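Local atomic coordinates of ribonuclease VapC (Klebsiella pneumoniae, PDB entry 7BY3), a protein that probably acts as the toxin of a VapBC toxin-antitoxin pair, a magnesium-dependent ribonuclease of the PIN-domain family that cleaves RNA. Residues 42-47 with 59-64; 65-70 with 100-105. One frame throughout, in Å; residues are numbered along the deposited sequence.

Contact 1 (42-47 with 59-64)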
ATOM      1  N   MET B  42      -2.970   9.102   0.574  1.00 29.66           N
ATOM      2  CA  MET B  42      -3.078   9.240  -0.876  1.00 28.89           C
ATOM      3  C   MET B  42      -4.455   9.729  -1.322  1.00 30.48           C
ATOM      4  O   MET B  42      -4.558  10.612  -2.173  1.00 31.99           O
ATOM      5  CB  MET B  42      -2.759   7.910  -1.562  1.00 29.19           C
ATOM      6  CG  MET B  42      -1.307   7.484  -1.446  1.00 29.37           C
ATOM      7  SD  MET B  42      -0.919   6.045  -2.457  1.00 30.24           S
ATOM      8  CE  MET B  42      -1.102   4.732  -1.258  1.00 26.50           C
ATOM      9  N   GLU B  43      -5.509   9.156  -0.749  1.00 31.94           N
ATOM     10  CA  GLU B  43      -6.872   9.517  -1.132  1.00 32.79           C
ATOM     11  C   GLU B  43      -7.243  10.927  -0.686  1.00 34.18           C
ATOM     12  O   GLU B  43      -8.084  11.574  -1.306  1.00 36.42           O
ATOM     13  CB  GLU B  43      -7.883   8.514  -0.566  1.00 34.07           C
ATOM     14  CG  GLU B  43      -7.808   7.131  -1.194  1.00 37.47           C
ATOM     15  CD  GLU B  43      -9.100   6.346  -1.037  1.00 49.66           C
ATOM     16  OE1 GLU B  43     -10.163   6.978  -0.864  1.00 50.66           O
ATOM     17  OE2 GLU B  43      -9.053   5.098  -1.093  1.00 47.11           O
ATOM     18  N   VAL B  44      -6.624  11.402   0.389  1.00 32.62           N
ATOM     19  CA  VAL B  44      -6.836  12.776   0.829  1.00 34.17           C
ATOM     20  C   VAL B  44      -6.074  13.741  -0.082  1.00 35.03           C
ATOM     21  O   VAL B  44      -6.580  14.807  -0.434  1.00 35.37           O
ATOM     22  CB  VAL B  44      -6.402  12.978   2.298  1.00 33.22           C
ATOM     23  CG1 VAL B  44      -6.456  14.448   2.676  1.00 34.44           C
ATOM     24  CG2 VAL B  44      -7.292  12.166   3.226  1.00 32.05           C
ATOM     25  N   MET B  45      -4.868  13.348  -0.480  1.00 35.15           N
ATOM     26  CA  MET B  45      -4.038  14.176  -1.352  1.00 36.68           C
ATOM     27  C   MET B  45      -4.655  14.337  -2.741  1.00 38.33           C
ATOM     28  O   MET B  45      -4.397  15.325  -3.429  1.00 39.95           O
ATOM     29  CB  MET B  45      -2.627  13.593  -1.468  1.00 34.65           C
ATOM     30  CG  MET B  45      -1.783  13.755  -0.213  1.00 32.77           C
ATOM     31  SD  MET B  45      -1.676  15.461   0.365  1.00 38.74           S
ATOM     32  CE  MET B  45      -0.833  16.230  -1.011  1.00 39.20           C
ATOM     33  N   VAL B  46      -5.462  13.363  -3.149  1.00 37.95           N
ATOM     34  CA  VAL B  46      -6.228  13.479  -4.385  1.00 40.30           C
ATOM     35  C   VAL B  46      -7.158  14.685  -4.288  1.00 41.58           C
ATOM     36  O   VAL B  46      -7.299  15.457  -5.238  1.00 45.50           O
ATOM     37  CB  VAL B  46      -7.049  12.200  -4.670  1.00 40.54           C
ATOM     38  CG1 VAL B  46      -8.209  12.492  -5.614  1.00 41.84           C
ATOM     39  CG2 VAL B  46      -6.153  11.105  -5.226  1.00 41.05           C
ATOM     40  N   GLY B  47      -7.771  14.852  -3.121  1.00 40.72           N
ATOM     41  CA  GLY B  47      -8.674  15.962  -2.882  1.00 41.63           C
ATOM     42  C   GLY B  47      -7.939  17.263  -2.629  1.00 42.45           C
ATOM     43  O   GLY B  47      -8.432  18.338  -2.968  1.00 46.62           O
ATOM     44  N   MET B  59       0.647  19.590   5.139  1.00 39.77           N
ATOM     45  CA  MET B  59       1.074  20.095   6.441  1.00 39.25           C
ATOM     46  C   MET B  59       0.258  19.487   7.575  1.00 36.16           C
ATOM     47  O   MET B  59       0.810  19.057   8.586  1.00 36.76           O
ATOM     48  CB  MET B  59       0.968  21.621   6.489  1.00 43.53           C
ATOM     49  CG  MET B  59       2.130  22.349   5.831  1.00 52.30           C
ATOM     50  SD  MET B  59       1.935  24.143   5.858  1.00 71.03           S
ATOM     51  CE  MET B  59       3.429  24.661   5.020  1.00 57.97           C
ATOM     52  N   ALA B  60      -1.059  19.458   7.402  1.00 35.97           N
ATOM     53  CA  ALA B  60      -1.952  18.934   8.428  1.00 33.25           C
ATOM     54  C   ALA B  60      -1.808  17.423   8.582  1.00 32.12           C
ATOM     55  O   ALA B  60      -1.846  16.899   9.695  1.00 32.36           O
ATOM     56  CB  ALA B  60      -3.390  19.297   8.107  1.00 33.05           C
ATOM     57  N   LEU B  61      -1.638  16.727   7.462  1.00 31.66           N
ATOM     58  CA  LEU B  61      -1.544  15.272   7.471  1.00 30.57           C
ATOM     59  C   LEU B  61      -0.263  14.768   8.128  1.00 31.44           C
ATOM     60  O   LEU B  61      -0.236  13.672   8.687  1.00 30.46           O
ATOM     61  CB  LEU B  61      -1.638  14.724   6.046  1.00 29.70           C
ATOM     62  CG  LEU B  61      -3.005  14.834   5.372  1.00 30.06           C
ATOM     63  CD1 LEU B  61      -2.986  14.175   4.003  1.00 30.05           C
ATOM     64  CD2 LEU B  61      -4.080  14.218   6.248  1.00 28.80           C
ATOM     65  N   SER B  62       0.793  15.573   8.067  1.00 33.13           N
ATOM     66  CA  SER B  62       2.092  15.175   8.600  1.00 32.57           C
ATOM     67  C   SER B  62       2.113  15.163  10.128  1.00 32.39           C
ATOM     68  O   SER B  62       3.083  14.715  10.740  1.00 33.47           O
ATOM     69  CB  SER B  62       3.189  16.098   8.068  1.00 35.12           C
ATOM     70  OG  SER B  62       2.977  17.436   8.481  1.00 38.97           O
ATOM     71  N   THR B  63       1.039  15.658  10.736  1.00 33.49           N
ATOM     72  CA  THR B  63       0.899  15.649  12.188  1.00 32.83           C
ATOM     73  C   THR B  63       0.326  14.316  12.667  1.00 32.54           C
ATOM     74  O   THR B  63       0.231  14.060  13.867  1.00 32.61           O
ATOM     75  CB  THR B  63      -0.004  16.793  12.677  1.00 33.90           C
ATOM     76  OG1 THR B  63      -1.360  16.529  12.298  1.00 37.13           O
ATOM     77  CG2 THR B  63       0.441  18.117  12.071  1.00 35.04           C
ATOM     78  N   PHE B  64      -0.064  13.479  11.712  1.00 33.85           N
ATOM     79  CA  PHE B  64      -0.552  12.136  11.997  1.00 31.87           C
ATOM     80  C   PHE B  64       0.578  11.127  11.906  1.00 31.33           C
ATOM     81  O   PHE B  64       1.483  11.277  11.085  1.00 31.33           O
ATOM     82  CB  PHE B  64      -1.659  11.736  11.017  1.00 30.43           C
ATOM     83  CG  PHE B  64      -2.964  12.429  11.251  1.00 30.01           C
ATOM     84  CD1 PHE B  64      -3.196  13.690  10.732  1.00 31.13           C
ATOM     85  CD2 PHE B  64      -3.970  11.809  11.970  1.00 29.80           C
ATOM     86  CE1 PHE B  64      -4.401  14.327  10.938  1.00 31.41           C
ATOM     87  CE2 PHE B  64      -5.177  12.439  12.180  1.00 31.90           C
ATOM     88  CZ  PHE B  64      -5.394  13.701  11.663  1.00 33.78           C
TER
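Val44 and Met45 on helix 38-50 meet one residue of helix 54-61, Leu61. The contact is small and entirely apolar, with no hydrogen bond across it. Val44 comes first along the helix. Its side chain and that of Leu61 meet end to end. Methyl CG1 of Val44 lies 3.7 Å from CD1 of Leu61, and CB of Val44 is 4.0 Å from the same methyl. CG1 stands anti to the backbone N of its own residue (chi1 172°), which turns that branch to the leucine. Phe17 and Thr57 also pack on Val44, and so does an aromatic side chain of a different protein bound to the toxin. Met45 follows. Its sulfur SD comes to 4.1 Å from CD1 of Leu61. Here the methionine and leucine chains run alongside each other with opposed headings. Thus CD1 of Leu61 serves both residues. The leucine is extended beyond CB (chi2 -176°), which carries this methyl across to the helix. Leu13 and Ile36 pack against Leu61 as well.

Leu61 also begins a type I turn to Phe64, closed by a hydrogen bond of 3.0 Å from N of Phe64 to O of Leu61. Two hydroxyls hydrogen-bond to backbone carbonyls earlier in the segment. OG of Ser62 reaches O of Met59 at 2.7 Å from above the carbonyl plane. OG1 of Thr63 meets O of Ala60 at the same length, 2.7 Å, but in the carbonyl plane. The arrangement is a helical hairpin within the PIN domain: two consecutive helices, 38-50 and 54-61, packed through buried apolar side chains.

Contact 2 (65-70 with 100-105)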
ATOM      1  N   ASN B  65       0.542  10.106  12.754  1.00 31.25           N
ATOM      2  CA  ASN B  65       1.368   8.941  12.505  1.00 30.20           C
ATOM      3  C   ASN B  65       0.883   8.336  11.198  1.00 30.77           C
ATOM      4  O   ASN B  65      -0.288   7.987  11.066  1.00 31.33           O
ATOM      5  CB  ASN B  65       1.275   7.935  13.653  1.00 31.52           C
ATOM      6  CG  ASN B  65       2.071   6.671  13.391  1.00 33.75           C
ATOM      7  OD1 ASN B  65       2.968   6.650  12.547  1.00 41.53           O
ATOM      8  ND2 ASN B  65       1.746   5.608  14.116  1.00 40.18           N
ATOM      9  N   ILE B  66       1.778   8.211  10.229  1.00 31.69           N
ATOM     10  CA  ILE B  66       1.382   7.718   8.920  1.00 30.57           C
ATOM     11  C   ILE B  66       2.001   6.352   8.696  1.00 29.58           C
ATOM     12  O   ILE B  66       3.214   6.220   8.557  1.00 30.68           O
ATOM     13  CB  ILE B  66       1.792   8.685   7.797  1.00 30.33           C
ATOM     14  CG1 ILE B  66       1.161  10.058   8.037  1.00 29.96           C
ATOM     15  CG2 ILE B  66       1.365   8.140   6.445  1.00 30.79           C
ATOM     16  CD1 ILE B  66       1.600  11.117   7.054  1.00 31.44           C
ATOM     17  N   ILE B  67       1.149   5.335   8.669  1.00 29.41           N
ATOM     18  CA  ILE B  67       1.610   3.956   8.666  1.00 30.76           C
ATOM     19  C   ILE B  67       1.627   3.356   7.263  1.00 31.13           C
ATOM     20  O   ILE B  67       0.592   3.244   6.608  1.00 30.02           O
ATOM     21  CB  ILE B  67       0.734   3.091   9.589  1.00 29.75           C
ATOM     22  CG1 ILE B  67       0.581   3.773  10.952  1.00 28.20           C
ATOM     23  CG2 ILE B  67       1.327   1.701   9.736  1.00 30.98           C
ATOM     24  CD1 ILE B  67      -0.214   2.978  11.959  1.00 29.39           C
ATOM     25  N   ASN B  68       2.819   2.977   6.813  1.00 33.20           N
ATOM     26  CA  ASN B  68       2.997   2.365   5.503  1.00 34.27           C
ATOM     27  C   ASN B  68       2.416   0.958   5.448  1.00 33.53           C
ATOM     28  O   ASN B  68       2.228   0.313   6.479  1.00 31.54           O
ATOM     29  CB  ASN B  68       4.481   2.315   5.130  1.00 37.11           C
ATOM     30  CG  ASN B  68       5.152   3.672   5.205  1.00 43.52           C
ATOM     31  OD1 ASN B  68       4.548   4.698   4.897  1.00 42.55           O
ATOM     32  ND2 ASN B  68       6.417   3.680   5.612  1.00 48.51           N
ATOM     33  N   ILE B  69       2.132   0.486   4.237  1.00 34.86           N
ATOM     34  CA  ILE B  69       1.688  -0.887   4.046  1.00 34.67           C
ATOM     35  C   ILE B  69       2.894  -1.776   3.779  1.00 36.58           C
ATOM     36  O   ILE B  69       3.572  -1.639   2.760  1.00 36.27           O
ATOM     37  CB  ILE B  69       0.681  -1.014   2.885  1.00 32.45           C
ATOM     38  CG1 ILE B  69      -0.460  -0.012   3.057  1.00 30.35           C
ATOM     39  CG2 ILE B  69       0.138  -2.435   2.800  1.00 32.29           C
ATOM     40  CD1 ILE B  69      -0.650   0.896   1.868  1.00 29.36           C
ATOM     41  N   SER B  70       3.153  -2.684   4.711  1.00 35.89           N
ATOM     42  CA  SER B  70       4.257  -3.623   4.593  1.00 37.58           C
ATOM     43  C   SER B  70       3.721  -5.047   4.506  1.00 38.79           C
ATOM     44  O   SER B  70       2.511  -5.256   4.437  1.00 38.10           O
ATOM     45  CB  SER B  70       5.218  -3.479   5.770  1.00 39.89           C
ATOM     46  OG  SER B  70       4.557  -3.761   6.990  1.00 43.53           O
ATOM     47  N   HIS B 100      -1.355  -2.418  15.032  1.00 34.97           N
ATOM     48  CA  HIS B 100      -0.838  -1.379  15.917  1.00 35.90           C
ATOM     49  C   HIS B 100      -1.725  -1.138  17.135  1.00 37.12           C
ATOM     50  O   HIS B 100      -1.474  -0.218  17.913  1.00 38.88           O
ATOM     51  CB  HIS B 100      -0.637  -0.081  15.138  1.00 34.25           C
ATOM     52  CG  HIS B 100       0.510  -0.133  14.181  1.00 34.40           C
ATOM     53  ND1 HIS B 100       0.406  -0.669  12.916  1.00 33.69           N
ATOM     54  CD2 HIS B 100       1.801   0.268  14.314  1.00 34.65           C
ATOM     55  CE1 HIS B 100       1.575  -0.590  12.309  1.00 34.39           C
ATOM     56  NE2 HIS B 100       2.435  -0.026  13.131  1.00 33.91           N
ATOM     57  N   ARG B 101      -2.759  -1.962  17.286  1.00 35.62           N
ATOM     58  CA  ARG B 101      -3.690  -1.874  18.411  1.00 35.02           C
ATOM     59  C   ARG B 101      -4.348  -0.506  18.495  1.00 35.81           C
ATOM     60  O   ARG B 101      -4.364   0.121  19.554  1.00 36.85           O
ATOM     61  CB  ARG B 101      -2.989  -2.180  19.736  1.00 39.39           C
ATOM     62  CG  ARG B 101      -1.958  -3.287  19.674  1.00 45.29           C
ATOM     63  CD  ARG B 101      -0.885  -3.044  20.716  1.00 55.11           C
ATOM     64  NE  ARG B 101      -0.137  -1.825  20.419  1.00 60.61           N
ATOM     65  CZ  ARG B 101       0.462  -1.072  21.334  1.00 64.13           C
ATOM     66  NH1 ARG B 101       0.401  -1.406  22.616  1.00 66.13           N
ATOM     67  NH2 ARG B 101       1.118   0.021  20.967  1.00 60.07           N
ATOM     68  N   LEU B 102      -4.883  -0.041  17.373  1.00 35.82           N
ATOM     69  CA  LEU B 102      -5.578   1.237  17.339  1.00 35.77           C
ATOM     70  C   LEU B 102      -7.068   1.038  17.110  1.00 34.23           C
ATOM     71  O   LEU B 102      -7.481   0.098  16.436  1.00 34.21           O
ATOM     72  CB  LEU B 102      -5.001   2.138  16.247  1.00 33.82           C
ATOM     73  CG  LEU B 102      -3.480   2.190  16.122  1.00 32.95           C
ATOM     74  CD1 LEU B 102      -3.080   3.097  14.972  1.00 30.60           C
ATOM     75  CD2 LEU B 102      -2.857   2.661  17.418  1.00 33.49           C
ATOM     76  N   GLU B 103      -7.875   1.924  17.681  1.00 33.98           N
ATOM     77  CA  GLU B 103      -9.298   1.931  17.391  1.00 34.48           C
ATOM     78  C   GLU B 103      -9.503   2.485  15.991  1.00 34.22           C
ATOM     79  O   GLU B 103      -8.922   3.508  15.635  1.00 37.08           O
ATOM     80  CB  GLU B 103     -10.065   2.768  18.414  1.00 36.76           C
ATOM     81  CG  GLU B 103     -11.576   2.668  18.287  1.00 36.86           C
ATOM     82  CD  GLU B 103     -12.126   1.400  18.907  1.00 39.49           C
ATOM     83  OE1 GLU B 103     -11.473   0.853  19.819  1.00 47.71           O
ATOM     84  OE2 GLU B 103     -13.210   0.947  18.485  1.00 40.32           O
ATOM     85  N   LEU B 104     -10.316   1.805  15.191  1.00 33.31           N
ATOM     86  CA  LEU B 104     -10.629   2.299  13.858  1.00 32.04           C
ATOM     87  C   LEU B 104     -11.874   3.170  13.920  1.00 32.70           C
ATOM     88  O   LEU B 104     -12.958   2.698  14.250  1.00 34.27           O
ATOM     89  CB  LEU B 104     -10.831   1.144  12.874  1.00 31.60           C
ATOM     90  CG  LEU B 104     -11.166   1.555  11.437  1.00 30.43           C
ATOM     91  CD1 LEU B 104     -10.148   2.554  10.911  1.00 27.71           C
ATOM     92  CD2 LEU B 104     -11.242   0.340  10.530  1.00 27.56           C
ATOM     93  N   ILE B 105     -11.711   4.449  13.611  1.00 31.87           N
ATOM     94  CA  ILE B 105     -12.836   5.367  13.626  1.00 33.14           C
ATOM     95  C   ILE B 105     -13.242   5.665  12.195  1.00 34.66           C
ATOM     96  O   ILE B 105     -12.460   6.200  11.410  1.00 33.36           O
ATOM     97  CB  ILE B 105     -12.510   6.674  14.372  1.00 33.59           C
ATOM     98  CG1 ILE B 105     -11.855   6.370  15.716  1.00 32.49           C
ATOM     99  CG2 ILE B 105     -13.766   7.472  14.623  1.00 35.56           C
ATOM    100  CD1 ILE B 105     -10.369   6.475  15.685  1.00 31.42           C
TER
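Ile67 packs on His100 and Leu102 where two parts of the PIN-domain alpha/beta fold meet. Strand 65-67 pairs in parallel with strand 35-37. His100 and Leu102 lie where helix 88-99 gives way to strand 103-105, which belongs to the three-stranded parallel sheet. No hydrogen bond links the two segments. The contact rests on van der Waals packing and a CH-pi interaction.

Both branches of Ile67 are used. CG1 stands beside the backbone N (chi1 -49°) and CG2 anti to it, while CD1 continues in an extended line (chi2 -177°). This places CD1 over the face of the His100 imidazole, 3.8 Å from the ring centroid and 10° off the ring normal. It is a CH-pi contact almost straight above the centre. The other branch, CG2, approaches CE1 of His100 to 3.5 Å. Thr96 adds to the packing on Ile67.

The His100 side chain extends to meet Ile67 head-on. ND1 of His100 forms a hydrogen bond to O of Thr96 in the preceding helical turn. That bond helps to fix the rotation of the ring, and it uses ND1 as a donor. Arg101 has positive phi and is the C-prime residue of a Schellman motif. The motif ends the helix through hydrogen bonds from N of Leu102 to O of Ala97 and from N of Arg101 to O of Gln98. The chain then turns into strand 103-105, and Leu102 faces the isoleucine. Leu102 also touches Leu7 of strand 6-8, in the same sheet as strand 103-105, and Ser5 just before that strand. Its methyl CD1 comes to 4.2 Å from CD1 of Ile67, the same methyl that covers the imidazole.

In the fold
The two contacts come in series along the chain. Contact 1 closes at residue 64, and contact 2 opens at residue 65. Their centres lie 15 Å apart within the one PIN domain. They touch directly where O of Leu61 packs on CD1 of Ile66, at 3.5 Å. Helix 54-61 leads into strand 65-67, so one piece of chain joins the paired helices of contact 1 to the strand of contact 2. That strand pairs with 35-37, which precedes helix 38-50. Contact 2 then packs strand 65-67 against the chain that leads from helix 88-99 into strand 103-105 of the three-stranded sheet. Residues of both contacts' segments also pack on the second subunit, among them Met45 and Ile69.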